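Local coordinates for protein alpha-glucosidase ([Eubacterium] rectale, PDB 6PNR) that probably hydrolyses alpha-linked sulfoquinovosides as a family 31 retaining glycoside hydrolase, here holding a sulfonated aza-sugar inhibitor in its pocket, at residues A[289-294]-A[321-326]. Residues are numbered along the deposited sequence; the frame is centred on the assembly and turned at random.
Sequences WDWKYH and PYLVND. With 9VH ([(3~{S},4~{R},5~{R})-4,5-bis(oxidanyl)piperidin-3-yl]methanesulfonic acid), chain C.
Trp289 and Tyr322 lie side by side with their side chains pointing the same way, Trp289 CZ3 resting 3.8 Å from Tyr322 CD2, while Tyr322 CB packs against CE3 and CZ3 of the same indole. Trp289 CG stands anti to its own carbonyl carbon (chi1 -66°); the carbonyl oxygen faces strand 322-324. Three contacts gather on that oxygen: Val324 N donates to Trp289 O at 3.1 Å, in the carbonyl plane and on a lone pair; Leu323 CA makes a longer C-H...O approach of 3.5 Å to Trp289 O; and a water donates to it while also donating to Val324 O, closing a second link beside the direct bond. Val324 CG1 fills in alongside, 4.1 Å from Trp289 CB. The second indole makes a poorer hydrogen bond. Trp291, at the centre of an inverse gamma turn, points NE1 at Tyr322 O over 3.1 Å, a weak, bent bond (128° at the hydrogen) lying near the ring plane; Leu323 CD2 comes in obliquely at 3.5 Å from Trp291 CD1, and the Trp289 carbonyl carbon packs on one face of the ring. The contact joins the loop after strand 285-287 to the short strand 322-324, which follows strand 314-319 of the family 31 TIM barrel and edges a small antiparallel sheet with 356-359, and sets Trp289 into the inhibitor pocket. There Trp289 NE1 donates an almost straight bond (169°) of 3.2 Å to sulfonate oxygen O3 of the inhibitor. Gln273, Arg286 and His523 hydrogen-bond the inhibitor as well. Phe352 and Phe355 meet the Trp289 ring edge-to-face. Toward the partly exposed side the contact thins: Asp290 CA only grazes Leu323 CD2 at 4.4 Å, and the Asp290 carboxylate accepts from the backbone N-H groups of Glu328 and Leu329.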
loop_
_atom_site.group_PDB
_atom_site.type_symbol
_atom_site.label_atom_id
_atom_site.label_comp_id
_atom_site.label_asym_id
_atom_site.label_seq_id
_atom_site.Cartn_x
_atom_site.Cartn_y
_atom_site.Cartn_z
ATOM N N TRP A 289 -17.037 28.539 -8.969
ATOM C CA TRP A 289 -16.421 29.044 -7.729
ATOM C C TRP A 289 -16.127 30.543 -7.861
ATOM O O TRP A 289 -14.990 30.996 -8.022
ATOM C CB TRP A 289 -15.173 28.240 -7.378
ATOM C CG TRP A 289 -15.471 26.794 -7.027
ATOM C CD1 TRP A 289 -16.685 26.163 -7.098
ATOM C CD2 TRP A 289 -14.540 25.815 -6.552
ATOM N NE1 TRP A 289 -16.558 24.853 -6.710
ATOM C CE2 TRP A 289 -15.256 24.615 -6.365
ATOM C CE3 TRP A 289 -13.172 25.838 -6.258
ATOM C CZ2 TRP A 289 -14.656 23.459 -5.898
ATOM C CZ3 TRP A 289 -12.575 24.682 -5.802
ATOM C CH2 TRP A 289 -13.320 23.508 -5.621
ATOM N N ASP A 290 -17.208 31.313 -7.769
ATOM C CA ASP A 290 -17.180 32.771 -7.880
ATOM C C ASP A 290 -18.350 33.270 -7.030
ATOM O O ASP A 290 -19.497 33.218 -7.476
ATOM C CB ASP A 290 -17.311 33.183 -9.341
ATOM C CG ASP A 290 -17.041 34.662 -9.571
ATOM O OD1 ASP A 290 -16.365 35.297 -8.733
ATOM O OD2 ASP A 290 -17.514 35.179 -10.606
ATOM N N TRP A 291 -18.060 33.719 -5.804
ATOM C CA TRP A 291 -19.061 33.772 -4.727
ATOM C C TRP A 291 -19.929 35.034 -4.781
ATOM O O TRP A 291 -20.003 35.812 -3.832
ATOM C CB TRP A 291 -18.364 33.648 -3.377
ATOM C CG TRP A 291 -17.293 32.601 -3.399
ATOM C CD1 TRP A 291 -15.965 32.768 -3.099
ATOM C CD2 TRP A 291 -17.447 31.232 -3.789
ATOM N NE1 TRP A 291 -15.289 31.580 -3.271
ATOM C CE2 TRP A 291 -16.178 30.620 -3.684
ATOM C CE3 TRP A 291 -18.536 30.456 -4.206
ATOM C CZ2 TRP A 291 -15.969 29.273 -3.987
ATOM C CZ3 TRP A 291 -18.321 29.108 -4.497
ATOM C CH2 TRP A 291 -17.055 28.536 -4.382
ATOM N N LYS A 292 -20.602 35.205 -5.923
ATOM C CA LYS A 292 -21.670 36.175 -6.132
ATOM C C LYS A 292 -22.816 35.441 -6.802
ATOM O O LYS A 292 -22.583 34.512 -7.581
ATOM C CB LYS A 292 -21.221 37.344 -7.024
ATOM C CG LYS A 292 -19.904 37.965 -6.575
ATOM C CD LYS A 292 -19.651 39.334 -7.198
ATOM C CE LYS A 292 -19.298 39.254 -8.662
ATOM N NZ LYS A 292 -18.949 40.612 -9.180
ATOM N N TYR A 293 -24.058 35.836 -6.502
ATOM C CA TYR A 293 -25.163 35.044 -7.022
ATOM C C TYR A 293 -25.188 35.134 -8.544
ATOM O O TYR A 293 -24.708 36.098 -9.146
ATOM C CB TYR A 293 -26.498 35.453 -6.401
ATOM C CG TYR A 293 -27.211 36.653 -6.985
ATOM C CD1 TYR A 293 -26.995 37.924 -6.471
ATOM C CD2 TYR A 293 -28.156 36.505 -8.004
ATOM C CE1 TYR A 293 -27.657 39.028 -6.975
ATOM C CE2 TYR A 293 -28.827 37.613 -8.522
ATOM C CZ TYR A 293 -28.571 38.871 -7.995
ATOM O OH TYR A 293 -29.223 39.984 -8.484
ATOM N N HIS A 294 -25.667 34.065 -9.165
ATOM C CA HIS A 294 -25.624 33.929 -10.614
ATOM C C HIS A 294 -26.875 34.586 -11.183
ATOM O O HIS A 294 -27.988 34.096 -10.978
ATOM C CB HIS A 294 -25.530 32.457 -11.013
ATOM C CG HIS A 294 -25.101 32.248 -12.432
ATOM N ND1 HIS A 294 -25.966 32.385 -13.496
ATOM C CD2 HIS A 294 -23.899 31.924 -12.960
ATOM C CE1 HIS A 294 -25.313 32.151 -14.621
ATOM N NE2 HIS A 294 -24.055 31.873 -14.325
ATOM N N PRO A 321 -12.806 28.507 0.061
ATOM C CA PRO A 321 -11.754 29.535 0.098
ATOM C C PRO A 321 -10.911 29.614 -1.168
ATOM O O PRO A 321 -9.791 30.137 -1.133
ATOM C CB PRO A 321 -10.912 29.114 1.302
ATOM C CG PRO A 321 -10.987 27.638 1.282
ATOM C CD PRO A 321 -12.361 27.273 0.732
ATOM N N TYR A 322 -11.437 29.122 -2.290
ATOM C CA TYR A 322 -10.742 29.147 -3.573
ATOM C C TYR A 322 -11.596 29.880 -4.601
ATOM O O TYR A 322 -12.798 30.073 -4.405
ATOM C CB TYR A 322 -10.431 27.721 -4.058
ATOM C CG TYR A 322 -9.949 26.800 -2.944
ATOM C CD1 TYR A 322 -8.809 27.101 -2.211
ATOM C CD2 TYR A 322 -10.635 25.626 -2.631
ATOM C CE1 TYR A 322 -8.358 26.263 -1.194
ATOM C CE2 TYR A 322 -10.187 24.780 -1.627
ATOM C CZ TYR A 322 -9.061 25.115 -0.904
ATOM O OH TYR A 322 -8.624 24.292 0.102
ATOM N N LEU A 323 -10.979 30.276 -5.718
ATOM C CA LEU A 323 -11.685 31.018 -6.766
ATOM C C LEU A 323 -11.241 30.510 -8.126
ATOM O O LEU A 323 -10.045 30.520 -8.424
ATOM C CB LEU A 323 -11.411 32.521 -6.644
ATOM C CG LEU A 323 -11.970 33.150 -5.384
ATOM C CD1 LEU A 323 -11.345 34.539 -5.157
ATOM C CD2 LEU A 323 -13.499 33.219 -5.512
ATOM N N VAL A 324 -12.195 30.061 -8.948
ATOM C CA VAL A 324 -11.857 29.543 -10.272
ATOM C C VAL A 324 -11.375 30.689 -11.166
ATOM O O VAL A 324 -11.870 31.821 -11.090
ATOM C CB VAL A 324 -13.066 28.801 -10.883
ATOM C CG1 VAL A 324 -14.252 29.748 -11.093
ATOM C CG2 VAL A 324 -12.686 28.105 -12.193
ATOM N N ASN A 325 -10.418 30.391 -12.037
ATOM C CA ASN A 325 -9.666 31.432 -12.734
ATOM C C ASN A 325 -10.427 32.105 -13.883
ATOM O O ASN A 325 -9.832 32.917 -14.591
ATOM C CB ASN A 325 -8.335 30.873 -13.245
ATOM C CG ASN A 325 -8.501 29.861 -14.353
ATOM O OD1 ASN A 325 -9.603 29.393 -14.627
ATOM N ND2 ASN A 325 -7.387 29.504 -14.992
ATOM N N ASP A 326 -11.709 31.820 -14.101
ATOM C CA ASP A 326 -12.473 32.619 -15.052
ATOM C C ASP A 326 -13.544 33.458 -14.367
ATOM O O ASP A 326 -14.414 34.011 -15.048
ATOM C CB ASP A 326 -13.073 31.740 -16.164
ATOM C CG ASP A 326 -14.153 30.768 -15.666
ATOM O OD1 ASP A 326 -14.420 30.716 -14.447
ATOM O OD2 ASP A 326 -14.743 30.050 -16.512
HETATM O O1 9VH C . -18.939 20.090 -6.728
HETATM S S1 9VH C . -18.411 21.190 -5.940
HETATM O O2 9VH C . -17.047 20.921 -5.556
HETATM O O3 9VH C . -18.611 22.454 -6.606
HETATM C C1 9VH C . -19.402 21.206 -4.472
HETATM C C2 9VH C . -19.247 19.965 -3.583
HETATM C C3 9VH C . -17.909 20.061 -2.867
HETATM N N1 9VH C . -17.674 19.144 -1.753
HETATM C C4 9VH C . -18.774 19.147 -0.789
HETATM C C5 9VH C . -20.085 18.834 -1.492
HETATM O O4 9VH C . -21.125 18.840 -0.516
HETATM C C6 9VH C . -20.375 19.883 -2.556
HETATM O O5 9VH C . -21.610 19.603 -3.210
HETATM O O HOH W 1 -13.644 33.163 -9.352
#